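Local coordinates for AlyGC (Glaciecola chathamensis, PDB 5GKD), which cleaves alginate as a lyase of polysaccharide lyase family 6, probably by beta-elimination at its uronate residues, at residues L73-G77 with R105-V109; G88-R94 with D123-Y129; Q160-I166 with T195-L200; N203-R208 with I417-V422. All coordinates share one frame. Numbering follows the deposited sequence.

Contacts 1, 2 and 3 each join one coil of the N-terminal right-handed parallel beta-helix to the next, while contact 4 fastens a far later loop onto the outside of that helix. Contacts 1 and 2 are the buried pair: they involve the same two coils on different sheets, and they meet inside where V106 CG2 lies 3.4 Å from F93 CZ. Contact 3 is partly buried and sits further along the helix, at a corner where turns rather than strands dominate and side-chain hydrogen bonds reinforce the backbone. Contact 4, also partly buried, has no backbone hydrogen bonds between its segments and relies on charge and ring packing. It shares strand 200-207 with contact 3.

Contact 1 (L73-G77 with R105-V109); sequences LIVSG and RVTQV
Strands 73-76 and 105-107 run parallel, axes 4.8 Å apart and 15° between their directions. I74 pairs with R105 and V75 with V106. The backbone bonds zigzag: R105 N donates to L73 O (2.8 Å), V75 N to R105 O (2.9 Å) and T107 N to V75 O (3.0 Å). Both chains then turn a corner with positive phi, G77 at 73/41 and Q108 at 60/46, and G77 N donates to Q108 O (2.9 Å). Outward, I74 and S76 bond to strand 48-52, and the N138 amide serves V106 O and V109 N. I74, S76, R105 and T107 share one face; R105, extended, salt-bridges D136, which also takes the T107 hydroxyl, while Q108 OE1 accepts from W426. On the other face V75 CB lies 4.4 Å from V106 CG2, both residues t. Such stacking of successive coils characterises a parallel beta-helix. Strand 48-52 flanks 73-77 and strand 134-141 flanks 105-109, while V75 and V106 pack inward on L68 of strand 65-69.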
# COMPACT_ATOMS: atom_id res chain seq x y z
N LEU A 73 -42.69 -5.34 7.72
CA LEU A 73 -42.00 -4.11 8.06
C LEU A 73 -41.92 -3.20 6.84
O LEU A 73 -41.90 -3.67 5.70
CB LEU A 73 -40.59 -4.40 8.58
CG LEU A 73 -40.53 -5.52 9.62
CD1 LEU A 73 -39.08 -5.86 9.96
CD2 LEU A 73 -41.31 -5.14 10.89
N ILE A 74 -41.84 -1.90 7.10
CA ILE A 74 -41.58 -0.90 6.08
C ILE A 74 -40.53 0.07 6.60
O ILE A 74 -40.63 0.54 7.74
CB ILE A 74 -42.85 -0.12 5.70
CG1 ILE A 74 -43.96 -1.09 5.29
CG2 ILE A 74 -42.53 0.85 4.59
CD1 ILE A 74 -45.25 -0.37 4.94
N VAL A 75 -39.52 0.37 5.79
CA VAL A 75 -38.52 1.38 6.11
C VAL A 75 -38.52 2.42 4.99
O VAL A 75 -38.45 2.05 3.81
CB VAL A 75 -37.11 0.77 6.26
CG1 VAL A 75 -36.11 1.87 6.56
CG2 VAL A 75 -37.09 -0.29 7.33
N SER A 76 -38.59 3.70 5.35
CA SER A 76 -38.66 4.73 4.32
C SER A 76 -38.08 6.06 4.79
O SER A 76 -38.03 6.36 5.98
CB SER A 76 -40.10 4.96 3.84
OG SER A 76 -40.88 5.55 4.85
N GLY A 77 -37.66 6.86 3.82
CA GLY A 77 -37.31 8.24 4.09
C GLY A 77 -36.01 8.45 4.82
O GLY A 77 -35.95 9.31 5.71
N ARG A 105 -40.59 -4.17 3.23
CA ARG A 105 -40.42 -3.22 2.14
C ARG A 105 -39.44 -2.13 2.54
O ARG A 105 -39.53 -1.58 3.65
CB ARG A 105 -41.77 -2.62 1.76
CG ARG A 105 -41.72 -1.59 0.68
CD ARG A 105 -43.11 -1.06 0.39
NE ARG A 105 -43.11 -0.09 -0.68
CZ ARG A 105 -44.15 0.68 -0.99
NH1 ARG A 105 -44.08 1.55 -1.99
NH2 ARG A 105 -45.28 0.56 -0.29
N VAL A 106 -38.50 -1.82 1.66
CA VAL A 106 -37.64 -0.66 1.80
C VAL A 106 -37.94 0.25 0.62
O VAL A 106 -37.76 -0.15 -0.53
CB VAL A 106 -36.15 -1.04 1.83
CG1 VAL A 106 -35.27 0.22 1.82
CG2 VAL A 106 -35.83 -1.92 3.01
N THR A 107 -38.40 1.46 0.90
CA THR A 107 -38.86 2.36 -0.14
C THR A 107 -38.41 3.78 0.19
O THR A 107 -38.37 4.17 1.36
CB THR A 107 -40.39 2.31 -0.32
OG1 THR A 107 -40.80 3.19 -1.37
CG2 THR A 107 -41.12 2.70 0.99
N GLN A 108 -38.03 4.53 -0.84
CA GLN A 108 -37.67 5.92 -0.67
C GLN A 108 -36.50 6.09 0.30
O GLN A 108 -36.52 6.94 1.19
CB GLN A 108 -38.88 6.75 -0.22
CG GLN A 108 -40.04 6.76 -1.22
CD GLN A 108 -41.01 7.90 -0.97
OE1 GLN A 108 -40.60 9.04 -0.83
NE2 GLN A 108 -42.30 7.60 -0.92
N VAL A 109 -35.47 5.28 0.12
CA VAL A 109 -34.24 5.57 0.82
C VAL A 109 -33.11 5.76 -0.18
O VAL A 109 -33.05 5.13 -1.24
CB VAL A 109 -33.86 4.55 1.92
CG1 VAL A 109 -34.99 3.64 2.28
CG2 VAL A 109 -32.56 3.83 1.64

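Contact 2 (G88-R94 with D123-Y129); sequences GEVIAFR and DSWVMVY. With PO4 (phosphate ion), chain G.
Pair the segments parallel and in step, G88 opposite D123 through F93 opposite V128, as successive coils of a parallel beta-helix. Both chains bend at V90 (-78/-53) and W125 (-92/-37). Before the bend S124 N donates to G88 O (3.1 Å) and V90 N to S124 O (3.2 Å); after it come I91 N to W125 O (2.8 Å), M127 N to I91 O (2.9 Å) and F93 N to M127 O (3.0 Å). At the corner V90 CG2 fits against W125 CD1 (3.5 Å). V128 CG1 sits over the F93 ring, 4.3 Å from its centroid. On the other face M127, m at every chi, brings CG to 3.3 Å from E89 CG beside small A92. F93 centres an inverse gamma turn, after which R94 CD lies 3.4 Å above the Y129 ring centroid. R94 NH1 holds phosphate O2 and Y129 OH O1, both at 2.9 Å; the ion, probably from the crystallisation liquor, implies that this polar corner can accept an anion.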
# COMPACT_ATOMS: atom_id res chain seq x y z
N GLY A 88 -20.89 -6.31 6.38
CA GLY A 88 -20.83 -6.68 4.99
C GLY A 88 -21.79 -5.93 4.10
O GLY A 88 -21.62 -5.96 2.88
N GLU A 89 -22.78 -5.25 4.68
CA GLU A 89 -23.87 -4.67 3.91
C GLU A 89 -24.36 -3.40 4.57
O GLU A 89 -24.37 -3.29 5.80
CB GLU A 89 -25.08 -5.62 3.77
CG GLU A 89 -24.76 -7.06 3.54
CD GLU A 89 -24.37 -7.82 4.79
OE1 GLU A 89 -24.85 -7.47 5.89
OE2 GLU A 89 -23.57 -8.77 4.66
N VAL A 90 -24.83 -2.45 3.76
CA VAL A 90 -25.49 -1.27 4.29
C VAL A 90 -26.91 -1.58 4.71
O VAL A 90 -27.32 -1.26 5.84
CB VAL A 90 -25.46 -0.13 3.25
CG1 VAL A 90 -26.08 1.12 3.85
CG2 VAL A 90 -24.05 0.11 2.80
N ILE A 91 -27.69 -2.18 3.81
CA ILE A 91 -29.08 -2.56 4.05
C ILE A 91 -29.21 -4.06 3.83
O ILE A 91 -28.96 -4.55 2.72
CB ILE A 91 -30.05 -1.82 3.13
CG1 ILE A 91 -29.93 -0.31 3.28
CG2 ILE A 91 -31.49 -2.29 3.40
CD1 ILE A 91 -30.85 0.42 2.35
N ALA A 92 -29.66 -4.79 4.85
CA ALA A 92 -29.84 -6.23 4.75
C ALA A 92 -31.22 -6.62 5.25
O ALA A 92 -31.67 -6.16 6.31
CB ALA A 92 -28.79 -6.98 5.56
N PHE A 93 -31.89 -7.49 4.49
CA PHE A 93 -33.20 -8.01 4.86
C PHE A 93 -33.06 -9.23 5.78
O PHE A 93 -33.69 -10.27 5.58
CB PHE A 93 -34.00 -8.36 3.61
CG PHE A 93 -34.57 -7.17 2.90
CD1 PHE A 93 -33.78 -6.38 2.07
CD2 PHE A 93 -35.91 -6.87 3.01
CE1 PHE A 93 -34.31 -5.30 1.41
CE2 PHE A 93 -36.45 -5.79 2.34
CZ PHE A 93 -35.64 -5.00 1.55
N ARG A 94 -32.20 -9.10 6.79
CA ARG A 94 -32.04 -10.12 7.81
C ARG A 94 -31.31 -9.49 8.99
O ARG A 94 -30.61 -8.47 8.85
CB ARG A 94 -31.25 -11.33 7.30
CG ARG A 94 -29.77 -11.06 7.21
CD ARG A 94 -28.96 -12.21 6.65
NE ARG A 94 -27.56 -11.84 6.62
CZ ARG A 94 -26.55 -12.67 6.37
NH1 ARG A 94 -25.32 -12.20 6.38
NH2 ARG A 94 -26.77 -13.95 6.11
N ASP A 123 -17.84 -4.67 -0.07
CA ASP A 123 -19.13 -4.76 0.61
C ASP A 123 -20.23 -4.69 -0.44
O ASP A 123 -19.97 -4.59 -1.63
CB ASP A 123 -19.29 -3.67 1.69
CG ASP A 123 -19.27 -2.24 1.12
OD1 ASP A 123 -19.30 -2.04 -0.12
OD2 ASP A 123 -19.23 -1.30 1.93
N SER A 124 -21.47 -4.77 0.02
CA SER A 124 -22.63 -4.60 -0.83
C SER A 124 -23.53 -3.57 -0.17
O SER A 124 -23.48 -3.39 1.05
CB SER A 124 -23.38 -5.90 -1.04
OG SER A 124 -22.75 -6.70 -2.02
N TRP A 125 -24.33 -2.89 -0.97
CA TRP A 125 -25.17 -1.86 -0.36
C TRP A 125 -26.53 -2.39 0.04
O TRP A 125 -27.06 -1.98 1.08
CB TRP A 125 -25.30 -0.67 -1.30
CG TRP A 125 -24.11 0.24 -1.24
CD1 TRP A 125 -22.95 0.03 -0.52
CD2 TRP A 125 -23.95 1.50 -1.89
NE1 TRP A 125 -22.08 1.08 -0.72
CE2 TRP A 125 -22.68 2.00 -1.54
CE3 TRP A 125 -24.76 2.25 -2.74
CZ2 TRP A 125 -22.21 3.21 -2.01
CZ3 TRP A 125 -24.28 3.45 -3.21
CH2 TRP A 125 -23.03 3.92 -2.85
N VAL A 126 -27.12 -3.29 -0.75
CA VAL A 126 -28.41 -3.90 -0.44
C VAL A 126 -28.32 -5.40 -0.65
O VAL A 126 -27.93 -5.85 -1.72
CB VAL A 126 -29.54 -3.30 -1.31
CG1 VAL A 126 -30.88 -3.84 -0.88
CG2 VAL A 126 -29.52 -1.76 -1.25
N MET A 127 -28.72 -6.18 0.37
CA MET A 127 -28.78 -7.63 0.29
C MET A 127 -30.16 -8.09 0.72
O MET A 127 -30.58 -7.80 1.84
CB MET A 127 -27.72 -8.30 1.16
CG MET A 127 -26.32 -7.98 0.74
SD MET A 127 -25.81 -8.72 -0.81
CE MET A 127 -25.51 -10.36 -0.32
N VAL A 128 -30.85 -8.82 -0.16
CA VAL A 128 -32.21 -9.29 0.10
C VAL A 128 -32.17 -10.76 0.49
O VAL A 128 -31.53 -11.57 -0.19
CB VAL A 128 -33.12 -9.08 -1.12
CG1 VAL A 128 -34.59 -9.16 -0.70
CG2 VAL A 128 -32.86 -7.74 -1.76
N TYR A 129 -32.83 -11.10 1.59
CA TYR A 129 -33.03 -12.49 2.00
C TYR A 129 -34.52 -12.74 2.19
O TYR A 129 -35.34 -11.84 2.01
CB TYR A 129 -32.28 -12.82 3.30
CG TYR A 129 -30.79 -12.53 3.27
CD1 TYR A 129 -30.30 -11.24 3.40
CD2 TYR A 129 -29.88 -13.56 3.11
CE1 TYR A 129 -28.94 -10.98 3.37
CE2 TYR A 129 -28.53 -13.31 3.08
CZ TYR A 129 -28.06 -12.03 3.21
OH TYR A 129 -26.71 -11.80 3.17
P PO4 G . -23.62 -14.01 3.69
O1 PO4 G . -25.04 -14.11 3.17
O2 PO4 G . -23.56 -14.13 5.20
O3 PO4 G . -23.06 -12.69 3.24
O4 PO4 G . -22.79 -15.14 3.11

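Contact 3 (Q160-I166 with T195-L200); sequences QQNHHRI and TDSFTL
Backbone hydrogen bonds set the parallel course of these two turn-rich segments. Q161 N donates to D196 O (2.9 Å) and N162 N to S197 O (2.9 Å), with a weak bond from H163 N to S197 O (3.5 Å). Further on, L200 N to H164 O and I166 N to L200 O, both 2.8 Å, frame the parallel bridge between R165 and L200. Positive phi kinks 160-166 at Q161 (45/52) and H163 (56/30), and 195-200 at F198 (61/32). Side-chain hydrogen bonds centre on N162, chi1 p: its OD1 accepts from T199 OG1 (2.9 Å) and from H164 N (2.9 Å), while ND2 donates to S197 OG (2.9 Å). S197 OG in turn donates to T199 OG1 at 2.6 Å. In the aromatic contact, F198 CB lies over the H163 ring, 3.7 Å from its centroid; the two rings are nearly parallel but slid apart, centroids 4.9 Å away. Apolar packing comes from I166 CD1 on T199 CG2 (4.0 Å). N162 thus closes its own Asx turn and also bonds to the next coil; matching turns stacked this way are consistent with a corner of the right-handed parallel beta-helix, the pectate-lyase-like fold.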
# COMPACT_ATOMS: atom_id res chain seq x y z
N GLN A 160 -34.97 -18.80 -1.12
CA GLN A 160 -35.29 -19.17 -2.49
C GLN A 160 -36.79 -19.02 -2.71
O GLN A 160 -37.55 -18.77 -1.78
CB GLN A 160 -34.81 -20.59 -2.76
CG GLN A 160 -33.30 -20.73 -2.64
CD GLN A 160 -32.88 -22.17 -2.39
OE1 GLN A 160 -33.68 -23.08 -2.53
NE2 GLN A 160 -31.63 -22.36 -2.02
N GLN A 161 -37.21 -19.14 -3.97
CA GLN A 161 -38.62 -18.98 -4.35
C GLN A 161 -39.24 -17.75 -3.67
O GLN A 161 -40.27 -17.82 -3.01
CB GLN A 161 -39.42 -20.24 -4.03
CG GLN A 161 -38.81 -21.49 -4.61
CD GLN A 161 -39.63 -22.72 -4.34
OE1 GLN A 161 -40.79 -22.80 -4.72
NE2 GLN A 161 -39.02 -23.70 -3.65
N ASN A 162 -38.56 -16.62 -3.83
CA ASN A 162 -38.86 -15.46 -3.00
C ASN A 162 -39.95 -14.58 -3.57
O ASN A 162 -40.67 -13.94 -2.80
CB ASN A 162 -37.59 -14.63 -2.77
CG ASN A 162 -36.78 -14.41 -4.06
OD1 ASN A 162 -37.20 -13.68 -4.95
ND2 ASN A 162 -35.61 -15.05 -4.15
N HIS A 163 -40.08 -14.49 -4.89
CA HIS A 163 -40.98 -13.52 -5.52
C HIS A 163 -40.69 -12.09 -5.08
O HIS A 163 -41.60 -11.26 -5.02
CB HIS A 163 -42.46 -13.88 -5.25
CG HIS A 163 -42.86 -15.19 -5.84
ND1 HIS A 163 -43.20 -15.34 -7.16
CD2 HIS A 163 -42.90 -16.42 -5.29
CE1 HIS A 163 -43.48 -16.61 -7.40
NE2 HIS A 163 -43.30 -17.29 -6.28
N HIS A 164 -39.43 -11.80 -4.76
CA HIS A 164 -39.05 -10.44 -4.41
C HIS A 164 -39.36 -9.51 -5.58
O HIS A 164 -39.30 -9.91 -6.74
CB HIS A 164 -37.55 -10.35 -4.08
CG HIS A 164 -37.16 -11.03 -2.80
ND1 HIS A 164 -37.94 -11.00 -1.67
CD2 HIS A 164 -36.05 -11.74 -2.47
CE1 HIS A 164 -37.33 -11.66 -0.69
NE2 HIS A 164 -36.19 -12.13 -1.16
N ARG A 165 -39.71 -8.27 -5.26
CA ARG A 165 -40.03 -7.26 -6.26
C ARG A 165 -39.06 -6.08 -6.13
O ARG A 165 -38.96 -5.47 -5.06
CB ARG A 165 -41.47 -6.81 -6.12
CG ARG A 165 -41.86 -5.77 -7.15
CD ARG A 165 -43.32 -5.31 -7.05
NE ARG A 165 -43.58 -4.29 -8.05
CZ ARG A 165 -44.57 -3.42 -8.02
NH1 ARG A 165 -45.45 -3.43 -7.01
NH2 ARG A 165 -44.69 -2.53 -8.99
N ILE A 166 -38.36 -5.77 -7.22
CA ILE A 166 -37.38 -4.69 -7.25
C ILE A 166 -37.79 -3.73 -8.36
O ILE A 166 -37.63 -4.04 -9.54
CB ILE A 166 -35.96 -5.23 -7.47
CG1 ILE A 166 -35.61 -6.24 -6.37
CG2 ILE A 166 -34.95 -4.08 -7.59
CD1 ILE A 166 -34.40 -7.10 -6.65
N THR A 195 -31.31 -23.15 -8.31
CA THR A 195 -32.56 -22.99 -7.59
C THR A 195 -33.38 -21.90 -8.27
O THR A 195 -32.85 -21.06 -8.99
CB THR A 195 -32.32 -22.64 -6.12
OG1 THR A 195 -31.83 -21.30 -6.02
CG2 THR A 195 -31.29 -23.58 -5.50
N ASP A 196 -34.69 -21.94 -8.04
CA ASP A 196 -35.63 -20.99 -8.62
C ASP A 196 -35.81 -19.83 -7.66
O ASP A 196 -36.24 -20.02 -6.52
CB ASP A 196 -36.98 -21.65 -8.89
CG ASP A 196 -36.94 -22.66 -10.01
OD1 ASP A 196 -36.09 -22.54 -10.91
OD2 ASP A 196 -37.79 -23.56 -10.00
N SER A 197 -35.53 -18.62 -8.13
CA SER A 197 -35.67 -17.42 -7.32
C SER A 197 -37.00 -16.71 -7.51
O SER A 197 -37.55 -16.20 -6.54
CB SER A 197 -34.50 -16.47 -7.62
OG SER A 197 -34.60 -15.28 -6.86
N PHE A 198 -37.52 -16.66 -8.74
CA PHE A 198 -38.79 -15.98 -9.07
C PHE A 198 -38.75 -14.48 -8.76
O PHE A 198 -39.75 -13.89 -8.40
CB PHE A 198 -39.98 -16.61 -8.34
CG PHE A 198 -40.19 -18.07 -8.63
CD1 PHE A 198 -40.11 -18.56 -9.92
CD2 PHE A 198 -40.52 -18.95 -7.62
CE1 PHE A 198 -40.34 -19.92 -10.18
CE2 PHE A 198 -40.74 -20.30 -7.88
CZ PHE A 198 -40.64 -20.78 -9.16
N THR A 199 -37.58 -13.86 -8.89
CA THR A 199 -37.45 -12.44 -8.59
C THR A 199 -37.94 -11.58 -9.75
O THR A 199 -37.64 -11.86 -10.91
CB THR A 199 -35.99 -12.10 -8.30
OG1 THR A 199 -35.55 -12.83 -7.14
CG2 THR A 199 -35.82 -10.61 -8.07
N LEU A 200 -38.67 -10.53 -9.42
CA LEU A 200 -39.23 -9.58 -10.38
C LEU A 200 -38.43 -8.28 -10.34
O LEU A 200 -38.40 -7.61 -9.30
CB LEU A 200 -40.70 -9.32 -10.05
CG LEU A 200 -41.48 -8.29 -10.86
CD1 LEU A 200 -41.26 -8.64 -12.31
CD2 LEU A 200 -42.98 -8.31 -10.57
O HOH W 1 -42.93 -12.65 -9.07

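Contact 4 (N203-R208 with I417-V422); sequences NNYFDR and IGKDEV
Charge ties the C-terminal end of 203-208 to K419, midway along 417-422. R208 NH1 binds the carboxylate of D207 at 2.9 Å from OD2 and 3.2 Å from OD1. A water donates to D207 OD1 (2.7 Å) and accepts from K419 NZ (2.9 Å); the direct salt bridge from D207 OD2 to K419 NZ is longer, 3.3 Å, its hydrogen bond weak. The carboxylate holds two like charges, R208 NH1 and K419 NZ, 4.0 Å apart, and offsets their repulsion; R208 also pairs with E431, and D207 OD2 with Y170 OH. K419 gets there fully extended, every chi t. On the way its CB covers a face of the Y205 ring (chi1 t), 4.0 Å from the centroid, in a CH-pi contact, while I417 O comes to the ring edge, 3.7 Å from CD2 of Y205. Segment 417-422 is a compact turn: E421 N donates to G418 O (3.1 Å) and E421 OE2 accepts from G418 N (2.6 Å). That folding brings V422 CG1 to Y205 CB (3.9 Å), while I417 CD1 rests on N203 CB (3.8 Å). Here a loop far along the chain packs on the outer face of a beta-helix strand. Strand 205-207 runs between strands 170-171 and 224-231; Y205 and D207 point out to the loop, which also covers Y170, while F206 points inward and stacks with F171 and F230.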
# COMPACT_ATOMS: atom_id res chain seq x y z
N ASN A 203 -39.15 -1.85 -14.17
CA ASN A 203 -39.32 -0.40 -14.15
C ASN A 203 -38.23 0.31 -13.35
O ASN A 203 -38.48 1.35 -12.73
CB ASN A 203 -40.71 -0.02 -13.62
CG ASN A 203 -41.79 -0.27 -14.66
OD1 ASN A 203 -42.69 -1.08 -14.45
ND2 ASN A 203 -41.69 0.40 -15.79
N ASN A 204 -37.02 -0.21 -13.37
CA ASN A 204 -35.88 0.50 -12.81
C ASN A 204 -35.15 1.26 -13.91
O ASN A 204 -35.23 0.92 -15.09
CB ASN A 204 -34.92 -0.46 -12.11
CG ASN A 204 -35.61 -1.32 -11.11
OD1 ASN A 204 -35.86 -0.89 -9.98
ND2 ASN A 204 -35.94 -2.54 -11.51
N TYR A 205 -34.42 2.28 -13.50
CA TYR A 205 -33.63 3.11 -14.39
C TYR A 205 -32.18 2.95 -14.00
O TYR A 205 -31.80 3.26 -12.86
CB TYR A 205 -34.08 4.57 -14.29
CG TYR A 205 -33.67 5.42 -15.45
CD1 TYR A 205 -32.41 5.98 -15.49
CD2 TYR A 205 -34.53 5.65 -16.52
CE1 TYR A 205 -32.01 6.75 -16.53
CE2 TYR A 205 -34.14 6.44 -17.58
CZ TYR A 205 -32.88 6.98 -17.58
OH TYR A 205 -32.43 7.75 -18.62
N PHE A 206 -31.38 2.42 -14.91
CA PHE A 206 -29.94 2.25 -14.73
C PHE A 206 -29.23 3.35 -15.53
O PHE A 206 -29.18 3.30 -16.76
CB PHE A 206 -29.49 0.87 -15.19
CG PHE A 206 -30.11 -0.27 -14.42
CD1 PHE A 206 -31.38 -0.71 -14.71
CD2 PHE A 206 -29.39 -0.91 -13.41
CE1 PHE A 206 -31.95 -1.78 -14.01
CE2 PHE A 206 -29.96 -1.99 -12.72
CZ PHE A 206 -31.24 -2.41 -13.02
N ASP A 207 -28.69 4.32 -14.82
CA ASP A 207 -28.12 5.54 -15.37
C ASP A 207 -26.60 5.47 -15.21
O ASP A 207 -26.09 5.63 -14.10
CB ASP A 207 -28.71 6.75 -14.65
CG ASP A 207 -28.19 8.09 -15.17
OD1 ASP A 207 -27.79 8.20 -16.36
OD2 ASP A 207 -28.22 9.06 -14.39
N ARG A 208 -25.90 5.21 -16.32
CA ARG A 208 -24.44 5.13 -16.35
C ARG A 208 -23.89 4.17 -15.31
O ARG A 208 -22.93 4.47 -14.59
CB ARG A 208 -23.82 6.51 -16.19
CG ARG A 208 -24.08 7.44 -17.34
CD ARG A 208 -25.03 8.49 -16.89
NE ARG A 208 -24.41 9.78 -16.77
CZ ARG A 208 -24.91 10.78 -16.05
NH1 ARG A 208 -26.03 10.64 -15.36
NH2 ARG A 208 -24.26 11.92 -16.04
N ILE A 417 -39.87 3.74 -18.81
CA ILE A 417 -39.90 4.56 -17.61
C ILE A 417 -38.87 5.68 -17.73
O ILE A 417 -37.78 5.49 -18.28
CB ILE A 417 -39.69 3.71 -16.35
CG1 ILE A 417 -40.01 4.53 -15.10
CG2 ILE A 417 -38.29 3.12 -16.29
CD1 ILE A 417 -40.86 3.77 -14.12
N GLY A 418 -39.24 6.86 -17.25
CA GLY A 418 -38.36 8.01 -17.33
C GLY A 418 -37.47 8.17 -16.12
O GLY A 418 -37.73 7.62 -15.06
N LYS A 419 -36.39 8.93 -16.30
CA LYS A 419 -35.47 9.17 -15.20
C LYS A 419 -36.16 9.87 -14.02
O LYS A 419 -35.79 9.65 -12.87
CB LYS A 419 -34.28 10.01 -15.68
CG LYS A 419 -33.18 10.26 -14.64
CD LYS A 419 -31.99 10.95 -15.28
CE LYS A 419 -30.86 11.16 -14.31
NZ LYS A 419 -29.77 11.98 -14.92
N ASP A 420 -37.17 10.70 -14.29
CA ASP A 420 -37.85 11.40 -13.21
C ASP A 420 -39.10 10.69 -12.72
O ASP A 420 -39.81 11.23 -11.87
CB ASP A 420 -38.17 12.85 -13.62
CG ASP A 420 -38.72 12.96 -15.02
OD1 ASP A 420 -39.66 12.21 -15.38
OD2 ASP A 420 -38.21 13.82 -15.78
N GLU A 421 -39.36 9.47 -13.18
CA GLU A 421 -40.43 8.66 -12.64
C GLU A 421 -39.92 7.59 -11.70
O GLU A 421 -40.65 6.66 -11.36
CB GLU A 421 -41.22 8.00 -13.76
CG GLU A 421 -41.73 8.96 -14.79
CD GLU A 421 -42.37 8.24 -15.93
OE1 GLU A 421 -43.59 8.02 -15.89
OE2 GLU A 421 -41.64 7.84 -16.84
N VAL A 422 -38.68 7.71 -11.28
CA VAL A 422 -37.99 6.67 -10.55
C VAL A 422 -37.25 7.36 -9.40
O VAL A 422 -36.99 8.55 -9.44
CB VAL A 422 -37.08 5.92 -11.54
CG1 VAL A 422 -35.94 5.44 -10.92
CG2 VAL A 422 -37.83 4.76 -12.22
O HOH W 2 -28.71 10.64 -17.22